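Dihydrodipicolinate synthase (Rhodopseudomonas palustris, PDB 3DZ1) probably catalyses the condensation of pyruvate with aspartate semialdehyde to 4-hydroxy-tetrahydrodipicolinate, an early step of lysine biosynthesis. Local coordinates at residues 46-50 and 63-67; 87-91 and 123-127; 156-162 and 190-194; 199-203 and 252-256; 220-224 and 268-272. One frame throughout, in Å; residues are numbered along the deposited sequence.

The five contacts are spread around an eight-stranded TIM barrel and the helices that follow it. Contacts 1, 2 and 3 come in series along the chain. Contact 1 stays clear of contact 2, with centres 18 Å apart, whereas contacts 2 and 3 touch where Phe124 packs on Ile158. Contacts 4 and 5 are the closest pair, their centres 13 Å apart, and are joined by Ile252 and Glu255 against Tyr220 and Cys221; contacts 1 and 4 lie on opposite sides of the chain's centre, their centres about 21 Å apart. Met217, predicted to bind pyruvate, lies about 9 Å from Gly202 of contact 4 and about 10 Å, side chain to side chain, from Val48 of contact 1 and Pro223 of contact 5.

Contact 1 (46-50 and 63-67); sequences VTVLG and AEAVA
The carbonyl oxygen of Ala63 accepts the helical hydrogen bond from Ala67 N, at 3.0 Å, and has both methyls of Leu49 lying against it, CD1 at 3.5 Å from this Ala63 O. Everything else across the contact is apolar. CD1 is the busier branch: it reaches Ala67 CB at 3.7 Å and also lies close to the methyl of Ala63, while CD2 of Leu49 leans the other way and meets Val66 CG1 at 4.1 Å, the two side chains crossing at a slant. With CG anti to its own carbonyl carbon (chi1 -63°), Leu49 spreads this fork over one turn of the helix. Strand 45-48, helix 60-73 and strand 78-82 form a beta-alpha-beta crossover of the barrel, and the leucine fastens the helix to the sheet. A glycine here would probably open a gap between the strand end and the helix, depriving Ala63, Val66 and Ala67 of the methyls they pack on. Val48 adds a second contact, its CG2 4.2 Å from Ala67 CA, and also packs on Val79 and Val81 of the next strand. Leu94 of helix 88-101 adds a further neighbour to Leu49.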
# COMPACT_ATOMS: atom_id res chain seq x y z
N VAL A 46 5.99 -22.51 -22.98
CA VAL A 46 5.02 -21.43 -23.05
C VAL A 46 4.27 -21.35 -21.73
O VAL A 46 3.90 -22.37 -21.16
CB VAL A 46 4.00 -21.69 -24.20
CG1 VAL A 46 3.09 -20.47 -24.37
CG2 VAL A 46 4.73 -22.00 -25.50
N THR A 47 4.07 -20.13 -21.24
CA THR A 47 3.33 -19.93 -20.00
C THR A 47 2.01 -19.29 -20.41
O THR A 47 1.99 -18.34 -21.20
CB THR A 47 4.12 -19.02 -19.04
OG1 THR A 47 5.35 -19.66 -18.69
CG2 THR A 47 3.31 -18.76 -17.76
N VAL A 48 0.90 -19.83 -19.91
CA VAL A 48 -0.41 -19.32 -20.29
C VAL A 48 -1.27 -18.85 -19.12
O VAL A 48 -1.01 -19.18 -17.96
CB VAL A 48 -1.20 -20.38 -21.09
CG1 VAL A 48 -0.43 -20.76 -22.34
CG2 VAL A 48 -1.44 -21.61 -20.24
N LEU A 49 -2.31 -18.10 -19.46
CA LEU A 49 -3.25 -17.55 -18.48
C LEU A 49 -2.56 -16.53 -17.59
O LEU A 49 -1.65 -15.83 -18.02
CB LEU A 49 -3.89 -18.67 -17.65
CG LEU A 49 -4.74 -19.64 -18.49
CD1 LEU A 49 -5.42 -20.66 -17.59
CD2 LEU A 49 -5.78 -18.86 -19.27
N GLY A 50 -3.00 -16.43 -16.34
CA GLY A 50 -2.40 -15.45 -15.45
C GLY A 50 -2.74 -14.04 -15.91
O GLY A 50 -3.52 -13.85 -16.84
N ALA A 63 -11.07 -20.04 -19.19
CA ALA A 63 -9.69 -20.22 -18.76
C ALA A 63 -9.23 -21.65 -19.01
O ALA A 63 -8.13 -21.90 -19.51
CB ALA A 63 -9.55 -19.87 -17.29
N GLU A 64 -10.09 -22.61 -18.66
CA GLU A 64 -9.76 -24.01 -18.86
C GLU A 64 -9.60 -24.34 -20.34
O GLU A 64 -8.69 -25.08 -20.73
CB GLU A 64 -10.85 -24.89 -18.23
CG GLU A 64 -10.81 -24.87 -16.70
CD GLU A 64 -12.07 -25.44 -16.07
OE1 GLU A 64 -12.67 -26.37 -16.64
OE2 GLU A 64 -12.46 -24.96 -14.98
N ALA A 65 -10.48 -23.79 -21.18
CA ALA A 65 -10.42 -24.03 -22.62
C ALA A 65 -9.14 -23.45 -23.22
O ALA A 65 -8.47 -24.09 -24.02
CB ALA A 65 -11.64 -23.44 -23.31
N VAL A 66 -8.81 -22.22 -22.83
CA VAL A 66 -7.61 -21.57 -23.35
C VAL A 66 -6.37 -22.37 -22.97
O VAL A 66 -5.55 -22.71 -23.82
CB VAL A 66 -7.48 -20.13 -22.80
CG1 VAL A 66 -6.18 -19.51 -23.27
CG2 VAL A 66 -8.67 -19.30 -23.27
N ALA A 67 -6.23 -22.67 -21.68
CA ALA A 67 -5.09 -23.42 -21.20
C ALA A 67 -4.99 -24.74 -21.96
O ALA A 67 -3.90 -25.14 -22.37
CB ALA A 67 -5.23 -23.69 -19.71

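Contact 2 (87-91 and 123-127); sequences GFAAM and YFRQA
Phe88 and Tyr123 set their rings at 30° to each other, but slid so far apart, with centroids 5.5 Å from one another, that they hardly overlap. The touch is therefore made near the rims, Phe88 CE1 lying 3.7 Å from Tyr123 CE1. Phe88 has a second neighbour in Gln126: Phe88 CZ comes to 3.5 Å from Gln126 CB, and the backbone carbonyl of Gln126 lies over one face of the ring, its O 4.1 Å above the plane. The Gln126 amide stands nearly upright to that ring, the planes 81° apart. Both aromatic residues belong to neighbouring outer helices of the barrel, 88-101 and 117-131, which follow strands 78-82 and 105-108; Gly87 is the N-cap of the first, so Phe88 works from its opening turn. Tyr123 has CG anti to the backbone N (chi1 177°), which carries the phenol across toward helix 88-101. There the selenomethionine Met91 comes from the opposite direction, straight through chi1 and chi2 and bent only at its last torsion, so that CE ends 3.2 Å from Tyr123 OH, and SE sits 4.2 Å from Ala127 CB. Ala127 touches both Phe88 and Met91, its CA 3.6 Å from Phe88 CE1. Phe88 and Gln126 also pack on Pro283 of the second subunit, while Met91 turns inward to Ile108 of strand 105-108.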
# COMPACT_ATOMS: atom_id res chain seq x y z
N GLY A 87 -8.55 -18.01 -4.02
CA GLY A 87 -8.77 -19.12 -3.11
C GLY A 87 -8.15 -20.41 -3.60
O GLY A 87 -7.87 -20.56 -4.79
N PHE A 88 -7.98 -21.36 -2.69
CA PHE A 88 -7.37 -22.65 -3.02
C PHE A 88 -8.22 -23.61 -3.82
O PHE A 88 -7.69 -24.46 -4.54
CB PHE A 88 -6.90 -23.34 -1.73
CG PHE A 88 -5.82 -22.60 -1.01
CD1 PHE A 88 -4.68 -22.17 -1.69
CD2 PHE A 88 -5.92 -22.34 0.36
CE1 PHE A 88 -3.66 -21.49 -1.01
CE2 PHE A 88 -4.91 -21.66 1.04
CZ PHE A 88 -3.78 -21.24 0.35
N ALA A 89 -9.54 -23.50 -3.71
CA ALA A 89 -10.44 -24.39 -4.44
C ALA A 89 -10.30 -24.16 -5.94
O ALA A 89 -10.16 -25.11 -6.72
CB ALA A 89 -11.88 -24.16 -4.01
N ALA A 90 -10.34 -22.90 -6.35
CA ALA A 90 -10.21 -22.55 -7.76
C ALA A 90 -8.82 -22.95 -8.26
O ALA A 90 -8.67 -23.44 -9.38
CB ALA A 90 -10.43 -21.07 -7.96
N MSE A 91 -7.81 -22.74 -7.42
CA MSE A 91 -6.44 -23.07 -7.78
C MSE A 91 -6.30 -24.57 -8.01
O MSE A 91 -5.69 -25.00 -8.99
CB MSE A 91 -5.48 -22.63 -6.67
CG MSE A 91 -4.02 -22.92 -6.98
SE MSE A 91 -2.84 -22.44 -5.51
CE MSE A 91 -3.17 -20.53 -5.52
N TYR A 123 1.77 -19.54 3.35
CA TYR A 123 0.89 -19.52 2.19
C TYR A 123 1.24 -20.59 1.18
O TYR A 123 0.38 -21.34 0.71
CB TYR A 123 0.93 -18.16 1.48
CG TYR A 123 0.08 -18.16 0.24
CD1 TYR A 123 -1.31 -18.07 0.33
CD2 TYR A 123 0.65 -18.34 -1.02
CE1 TYR A 123 -2.11 -18.17 -0.80
CE2 TYR A 123 -0.15 -18.45 -2.16
CZ TYR A 123 -1.52 -18.37 -2.04
OH TYR A 123 -2.32 -18.50 -3.16
N PHE A 124 2.52 -20.67 0.83
CA PHE A 124 2.94 -21.65 -0.15
C PHE A 124 2.81 -23.10 0.30
O PHE A 124 2.60 -23.98 -0.52
CB PHE A 124 4.34 -21.31 -0.65
CG PHE A 124 4.35 -20.13 -1.58
CD1 PHE A 124 3.74 -20.22 -2.83
CD2 PHE A 124 4.87 -18.91 -1.17
CE1 PHE A 124 3.64 -19.11 -3.66
CE2 PHE A 124 4.77 -17.79 -2.00
CZ PHE A 124 4.15 -17.89 -3.24
N ARG A 125 2.90 -23.34 1.60
CA ARG A 125 2.72 -24.70 2.10
C ARG A 125 1.24 -25.04 1.93
O ARG A 125 0.88 -26.18 1.63
CB ARG A 125 3.11 -24.82 3.58
CG ARG A 125 4.60 -24.64 3.84
CD ARG A 125 5.02 -25.30 5.16
NE ARG A 125 4.28 -24.79 6.31
CZ ARG A 125 4.55 -23.65 6.94
NH1 ARG A 125 5.56 -22.89 6.55
NH2 ARG A 125 3.80 -23.27 7.97
N GLN A 126 0.37 -24.05 2.12
CA GLN A 126 -1.06 -24.27 1.96
C GLN A 126 -1.38 -24.41 0.47
O GLN A 126 -2.25 -25.20 0.08
CB GLN A 126 -1.86 -23.11 2.54
CG GLN A 126 -1.60 -22.84 4.01
CD GLN A 126 -2.38 -21.65 4.51
OE1 GLN A 126 -2.46 -20.62 3.84
NE2 GLN A 126 -2.93 -21.77 5.71
N ALA A 127 -0.67 -23.65 -0.35
CA ALA A 127 -0.86 -23.67 -1.79
C ALA A 127 -0.50 -25.03 -2.38
O ALA A 127 -1.24 -25.57 -3.20
CB ALA A 127 -0.02 -22.57 -2.45

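Contact 3 (156-162 and 190-194); sequences RQIVMDS and SLRPL
A partly buried helix-to-loop contact, with a hydrogen bond at one end and beyond it aliphatic side chains packed with Arg192, joins helix 152-161 to the loop between helix 176-188 and strand 195-198. Arg156 donates from NH1 to Ser190 OG at 2.9 Å, close to the guanidinium plane but bent at the hydrogen (144°); the chain is straight until chi3, 62°, turns the group toward the loop. Asp188 and the carbonyl of Phe185 also bind this hydroxyl. A leucine in place of Arg156 would probably leave Ser190 OG without its NH1 donor and the Phe185 ring without its cation-pi partner. Val159 CG1 sits 3.4 Å above the guanidinium plane of Arg192, over its centre, and Val159 CG2 meets Leu194 CD1 at 4.0 Å. The side chains of selenomethionine Met160 and Arg192 pass each other heading opposite ways, Met160 SE 3.6 Å from Arg192 CG. Arg192 NH1 is bonded to Cys165 O, and Val159 O is gripped by Ser162 OG at 2.7 Å and by Ser162 N from the same face. Leu191 CD1 packs on Val159 CG1 beside helix 176-188, while Ile158 turns to strand 137-141.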
# COMPACT_ATOMS: atom_id res chain seq x y z
N ARG A 156 14.54 -19.79 -0.59
CA ARG A 156 15.17 -21.08 -0.31
C ARG A 156 14.27 -21.96 0.56
O ARG A 156 14.13 -23.16 0.32
CB ARG A 156 16.52 -20.88 0.38
CG ARG A 156 17.17 -22.19 0.83
CD ARG A 156 18.55 -21.95 1.43
NE ARG A 156 18.48 -21.12 2.63
CZ ARG A 156 19.55 -20.68 3.29
NH1 ARG A 156 20.77 -20.98 2.87
NH2 ARG A 156 19.39 -19.92 4.37
N GLN A 157 13.67 -21.35 1.58
CA GLN A 157 12.78 -22.07 2.48
C GLN A 157 11.55 -22.59 1.75
O GLN A 157 11.16 -23.75 1.93
CB GLN A 157 12.36 -21.16 3.64
CG GLN A 157 11.35 -21.78 4.59
CD GLN A 157 11.34 -21.08 5.94
OE1 GLN A 157 11.50 -19.86 6.02
NE2 GLN A 157 11.15 -21.86 7.00
N ILE A 158 10.95 -21.74 0.93
CA ILE A 158 9.76 -22.13 0.16
C ILE A 158 10.07 -23.35 -0.70
O ILE A 158 9.29 -24.30 -0.75
CB ILE A 158 9.31 -20.99 -0.78
CG1 ILE A 158 8.82 -19.80 0.05
CG2 ILE A 158 8.21 -21.49 -1.71
CD1 ILE A 158 8.54 -18.56 -0.78
N VAL A 159 11.21 -23.31 -1.38
CA VAL A 159 11.61 -24.41 -2.25
C VAL A 159 11.90 -25.69 -1.47
O VAL A 159 11.38 -26.76 -1.79
CB VAL A 159 12.86 -24.03 -3.06
CG1 VAL A 159 13.36 -25.24 -3.84
CG2 VAL A 159 12.54 -22.89 -4.02
N MSE A 160 12.73 -25.58 -0.43
CA MSE A 160 13.08 -26.75 0.36
C MSE A 160 11.91 -27.31 1.19
O MSE A 160 11.92 -28.49 1.56
CB MSE A 160 14.27 -26.43 1.27
CG MSE A 160 15.53 -26.06 0.51
SE MSE A 160 16.11 -27.39 -0.79
CE MSE A 160 17.20 -28.49 0.39
N ASP A 161 10.92 -26.48 1.47
CA ASP A 161 9.73 -26.91 2.21
C ASP A 161 8.81 -27.70 1.28
O ASP A 161 7.97 -28.48 1.73
CB ASP A 161 8.94 -25.71 2.75
CG ASP A 161 9.44 -25.21 4.09
OD1 ASP A 161 10.40 -25.79 4.65
OD2 ASP A 161 8.86 -24.23 4.59
N SER A 162 8.96 -27.47 -0.02
CA SER A 162 8.12 -28.12 -1.02
C SER A 162 8.69 -29.41 -1.61
O SER A 162 9.90 -29.63 -1.66
CB SER A 162 7.84 -27.16 -2.17
OG SER A 162 8.98 -27.08 -3.01
N SER A 190 22.81 -25.69 0.59
CA SER A 190 21.58 -25.40 1.31
C SER A 190 20.37 -25.34 0.38
O SER A 190 19.23 -25.37 0.83
CB SER A 190 21.71 -24.09 2.09
OG SER A 190 22.00 -23.00 1.24
N LEU A 191 20.62 -25.25 -0.93
CA LEU A 191 19.53 -25.19 -1.90
C LEU A 191 19.71 -26.22 -3.01
O LEU A 191 20.76 -26.29 -3.65
CB LEU A 191 19.43 -23.78 -2.50
CG LEU A 191 18.32 -23.53 -3.52
CD1 LEU A 191 16.96 -23.81 -2.89
CD2 LEU A 191 18.40 -22.10 -4.01
N ARG A 192 18.68 -27.03 -3.24
CA ARG A 192 18.71 -28.07 -4.27
C ARG A 192 18.56 -27.47 -5.66
O ARG A 192 18.39 -26.27 -5.81
CB ARG A 192 17.59 -29.08 -4.02
CG ARG A 192 16.18 -28.53 -4.22
CD ARG A 192 15.18 -29.67 -4.09
NE ARG A 192 13.80 -29.25 -3.85
CZ ARG A 192 13.03 -28.61 -4.72
NH1 ARG A 192 13.49 -28.28 -5.92
NH2 ARG A 192 11.77 -28.33 -4.39
N PRO A 193 18.63 -28.31 -6.71
CA PRO A 193 18.49 -27.83 -8.09
C PRO A 193 17.23 -26.98 -8.24
O PRO A 193 16.17 -27.33 -7.72
CB PRO A 193 18.42 -29.12 -8.89
CG PRO A 193 19.36 -30.01 -8.14
CD PRO A 193 18.95 -29.75 -6.70
N LEU A 194 17.36 -25.86 -8.95
CA LEU A 194 16.25 -24.95 -9.16
C LEU A 194 16.45 -24.15 -10.43
O LEU A 194 17.49 -23.52 -10.62
CB LEU A 194 16.14 -23.97 -7.98
CG LEU A 194 15.03 -22.91 -8.04
CD1 LEU A 194 13.68 -23.57 -7.84
CD2 LEU A 194 15.26 -21.86 -6.95

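Contact 4 (199-203 and 252-256); sequences GNGGL and IRYEH
His256 sends its imidazole from the end of helix 238-255 into the loop 199-203. From CB the ring leaves anti to the backbone N (chi1 -176°), which projects it straight at the turn. His256 ND1 comes to 3.9 Å from Gly201 CA, and His256 CE1 lies 3.4 Å from the carbonyl oxygen of Asn200. His256 CD2 meets Leu203 CD2 at 3.9 Å, the leucine crossing at about a right angle. At the tip the Asn200 amide, turned 77° to the ring, approaches; its OD1 is modelled implausibly close to His256 CE1, and its 3.4 Å distance to His256 NE2 is not a hydrogen bond. Gly201 makes room for the ring: it has positive phi, and a beta carbon on it would clash with His256 ND1. Beside the ring, Ile252 lays CG2 3.2 Å from Gly201 O, while a water donates to that oxygen at 2.8 Å and to Ile252 O at 2.7 Å. The loop follows strand 195-198 of the barrel, and the helix belongs to the C-terminal helical part, so the contact ties the two parts together. Arg253 reaches outward to a salt bridge with Asp206 of the third subunit. With no direct hydrogen bond across the segments, the join depends on close fit and on one water, which donates to one carbonyl of the loop, Gly201 O, and one in the last turn of the helix, Ile252 O.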
# COMPACT_ATOMS: atom_id res chain seq x y z
N GLY A 199 12.09 -12.53 -15.66
CA GLY A 199 11.01 -11.76 -16.23
C GLY A 199 11.21 -10.26 -16.13
O GLY A 199 12.24 -9.73 -16.54
N ASN A 200 10.22 -9.59 -15.55
CA ASN A 200 10.24 -8.13 -15.43
C ASN A 200 10.49 -7.51 -16.79
O ASN A 200 11.33 -6.62 -16.94
CB ASN A 200 11.30 -7.66 -14.43
CG ASN A 200 11.18 -6.17 -14.12
OD1 ASN A 200 10.09 -5.62 -14.13
ND2 ASN A 200 12.30 -5.52 -13.84
N GLY A 201 9.74 -7.99 -17.79
CA GLY A 201 9.84 -7.48 -19.15
C GLY A 201 11.17 -7.69 -19.85
O GLY A 201 11.36 -7.18 -20.95
N GLY A 202 12.08 -8.43 -19.23
CA GLY A 202 13.38 -8.68 -19.82
C GLY A 202 14.30 -7.48 -19.69
O GLY A 202 15.33 -7.41 -20.36
N LEU A 203 13.93 -6.54 -18.83
CA LEU A 203 14.70 -5.32 -18.63
C LEU A 203 16.16 -5.56 -18.25
O LEU A 203 17.03 -4.77 -18.60
CB LEU A 203 14.02 -4.45 -17.58
CG LEU A 203 14.36 -2.95 -17.54
CD1 LEU A 203 13.89 -2.29 -18.82
CD2 LEU A 203 13.68 -2.31 -16.33
N ILE A 252 12.00 -3.03 -25.69
CA ILE A 252 11.77 -3.79 -24.47
C ILE A 252 11.26 -2.83 -23.39
O ILE A 252 10.28 -3.11 -22.70
CB ILE A 252 13.07 -4.46 -23.97
CG1 ILE A 252 13.41 -5.65 -24.88
CG2 ILE A 252 12.92 -4.89 -22.51
CD1 ILE A 252 14.76 -6.28 -24.60
N ARG A 253 11.92 -1.68 -23.25
CA ARG A 253 11.50 -0.73 -22.23
C ARG A 253 10.17 -0.05 -22.55
O ARG A 253 9.42 0.29 -21.64
CB ARG A 253 12.59 0.32 -21.95
CG ARG A 253 12.93 1.21 -23.10
CD ARG A 253 12.01 2.43 -23.19
NE ARG A 253 12.03 2.93 -24.56
CZ ARG A 253 12.28 4.18 -24.91
NH1 ARG A 253 12.52 5.11 -23.99
NH2 ARG A 253 12.29 4.50 -26.20
N TYR A 254 9.87 0.14 -23.83
CA TYR A 254 8.60 0.77 -24.19
C TYR A 254 7.45 -0.16 -23.82
O TYR A 254 6.42 0.29 -23.31
CB TYR A 254 8.54 1.08 -25.70
CG TYR A 254 7.47 2.08 -26.06
CD1 TYR A 254 7.76 3.44 -26.17
CD2 TYR A 254 6.14 1.68 -26.25
CE1 TYR A 254 6.76 4.38 -26.45
CE2 TYR A 254 5.14 2.61 -26.53
CZ TYR A 254 5.45 3.95 -26.63
OH TYR A 254 4.46 4.87 -26.89
N GLU A 255 7.64 -1.45 -24.07
CA GLU A 255 6.62 -2.45 -23.76
C GLU A 255 6.52 -2.69 -22.26
O GLU A 255 5.50 -3.17 -21.75
CB GLU A 255 6.95 -3.78 -24.46
CG GLU A 255 5.82 -4.80 -24.42
CD GLU A 255 6.27 -6.18 -24.86
OE1 GLU A 255 6.75 -6.33 -26.00
OE2 GLU A 255 6.13 -7.13 -24.06
N HIS A 256 7.60 -2.37 -21.55
CA HIS A 256 7.67 -2.54 -20.10
C HIS A 256 6.98 -1.40 -19.36
O HIS A 256 7.55 -0.78 -18.47
CB HIS A 256 9.15 -2.61 -19.67
CG HIS A 256 9.34 -2.89 -18.21
ND1 HIS A 256 8.92 -4.05 -17.61
CD2 HIS A 256 9.94 -2.16 -17.24
CE1 HIS A 256 9.24 -4.03 -16.33
NE2 HIS A 256 9.86 -2.89 -16.08
O HOH W 1 9.35 -5.59 -21.98

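Contact 5 (220-224 and 268-272); sequences YCFPD and VLKKR
Arg272 is extended as far as CD and then bent by chi3 (70°), while Asp224 has CG set between its backbone N and carbonyl carbon (chi1 50°); these turns bring the guanidinium to the carboxylate. The grip is bidentate and end-on: Arg272 NH1 donates to Asp224 OD1 and Arg272 NH2 to Asp224 OD2, each at 3.0 Å. Both oxygens are met from above the carboxylate plane. Arg272 NH1 gives a second bond, to Cys221 O at 2.9 Å, on a lone pair in the carbonyl plane. Over one face of the guanidinium lies the ring of Phe222, its CE1 3.4 Å above the plane near the centre, and the planes differ by 23°. Phe222 is the N-cap of helix 223-234, the last of the helices packed round the barrel, whereas Arg272 follows directly on helix 260-271 of the C-terminal helical region. Deeper in, Cys221 SG packs on Val268 CG1 at 3.6 Å, with Leu269 CD2 beside Cys221 O. Phe37 of helix 28-40 touches both Asp224 and Arg272. The carboxylate stands at the start of helix 223-234, whose N-terminal backbone would probably also stabilise its charge. One arginine thus joins the start of barrel helix 223-234, a backbone carbonyl and an aromatic ring, while Cys221 and Val268 add apolar packing between the barrel and the C-terminal helices.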
# COMPACT_ATOMS: atom_id res chain seq x y z
N TYR A 220 7.81 -10.50 -24.10
CA TYR A 220 8.31 -9.59 -25.13
C TYR A 220 7.85 -10.04 -26.53
O TYR A 220 7.89 -11.23 -26.84
CB TYR A 220 9.84 -9.53 -25.07
CG TYR A 220 10.48 -8.57 -26.05
CD1 TYR A 220 10.06 -7.24 -26.14
CD2 TYR A 220 11.52 -8.99 -26.88
CE1 TYR A 220 10.66 -6.35 -27.03
CE2 TYR A 220 12.13 -8.11 -27.77
CZ TYR A 220 11.69 -6.80 -27.84
OH TYR A 220 12.30 -5.93 -28.72
N CYS A 221 7.42 -9.08 -27.35
CA CYS A 221 6.92 -9.37 -28.69
C CYS A 221 7.93 -9.96 -29.68
O CYS A 221 7.58 -10.27 -30.82
CB CYS A 221 6.25 -8.13 -29.30
SG CYS A 221 7.25 -6.63 -29.36
N PHE A 222 9.19 -10.09 -29.26
CA PHE A 222 10.20 -10.71 -30.11
C PHE A 222 10.89 -11.81 -29.31
O PHE A 222 12.09 -11.77 -29.06
CB PHE A 222 11.23 -9.67 -30.58
CG PHE A 222 10.74 -8.84 -31.73
CD1 PHE A 222 10.83 -9.32 -33.04
CD2 PHE A 222 10.15 -7.60 -31.51
CE1 PHE A 222 10.34 -8.57 -34.11
CE2 PHE A 222 9.66 -6.84 -32.57
CZ PHE A 222 9.75 -7.33 -33.87
N PRO A 223 10.11 -12.82 -28.90
CA PRO A 223 10.70 -13.92 -28.13
C PRO A 223 11.75 -14.62 -28.98
O PRO A 223 12.70 -15.18 -28.45
CB PRO A 223 9.49 -14.81 -27.82
CG PRO A 223 8.61 -14.60 -29.02
CD PRO A 223 8.70 -13.11 -29.23
N ASP A 224 11.56 -14.57 -30.29
CA ASP A 224 12.50 -15.18 -31.22
C ASP A 224 13.89 -14.56 -31.09
O ASP A 224 14.90 -15.26 -31.19
CB ASP A 224 11.97 -15.09 -32.67
CG ASP A 224 11.52 -13.68 -33.06
OD1 ASP A 224 10.88 -12.99 -32.24
OD2 ASP A 224 11.77 -13.28 -34.22
N VAL A 268 1.95 -5.36 -31.78
CA VAL A 268 3.07 -5.90 -32.55
C VAL A 268 2.82 -7.34 -33.03
O VAL A 268 3.12 -7.68 -34.17
CB VAL A 268 4.38 -5.86 -31.73
CG1 VAL A 268 5.51 -6.49 -32.53
CG2 VAL A 268 4.73 -4.41 -31.40
N LEU A 269 2.28 -8.18 -32.15
CA LEU A 269 2.02 -9.57 -32.52
C LEU A 269 1.03 -9.64 -33.68
O LEU A 269 1.07 -10.57 -34.49
CB LEU A 269 1.50 -10.36 -31.32
CG LEU A 269 2.52 -10.58 -30.20
CD1 LEU A 269 1.84 -11.20 -28.99
CD2 LEU A 269 3.63 -11.49 -30.71
N LYS A 270 0.14 -8.65 -33.76
CA LYS A 270 -0.84 -8.61 -34.85
C LYS A 270 -0.10 -8.19 -36.11
O LYS A 270 -0.28 -8.77 -37.18
CB LYS A 270 -1.94 -7.60 -34.53
CG LYS A 270 -2.98 -7.44 -35.64
CD LYS A 270 -3.94 -6.31 -35.34
CE LYS A 270 -4.85 -6.02 -36.52
NZ LYS A 270 -5.62 -4.75 -36.32
N LYS A 271 0.74 -7.17 -35.98
CA LYS A 271 1.53 -6.66 -37.09
C LYS A 271 2.45 -7.75 -37.63
O LYS A 271 2.80 -7.76 -38.81
CB LYS A 271 2.34 -5.45 -36.62
CG LYS A 271 3.20 -4.80 -37.68
CD LYS A 271 3.95 -3.59 -37.13
CE LYS A 271 3.01 -2.43 -36.82
NZ LYS A 271 2.38 -1.91 -38.07
N ARG A 272 2.86 -8.67 -36.75
CA ARG A 272 3.72 -9.77 -37.17
C ARG A 272 2.92 -10.92 -37.78
O ARG A 272 3.49 -11.94 -38.18
CB ARG A 272 4.55 -10.28 -35.98
CG ARG A 272 5.54 -9.26 -35.44
CD ARG A 272 6.54 -9.89 -34.49
NE ARG A 272 7.48 -10.76 -35.19
CZ ARG A 272 8.41 -11.50 -34.60
NH1 ARG A 272 8.54 -11.47 -33.28
NH2 ARG A 272 9.22 -12.25 -35.32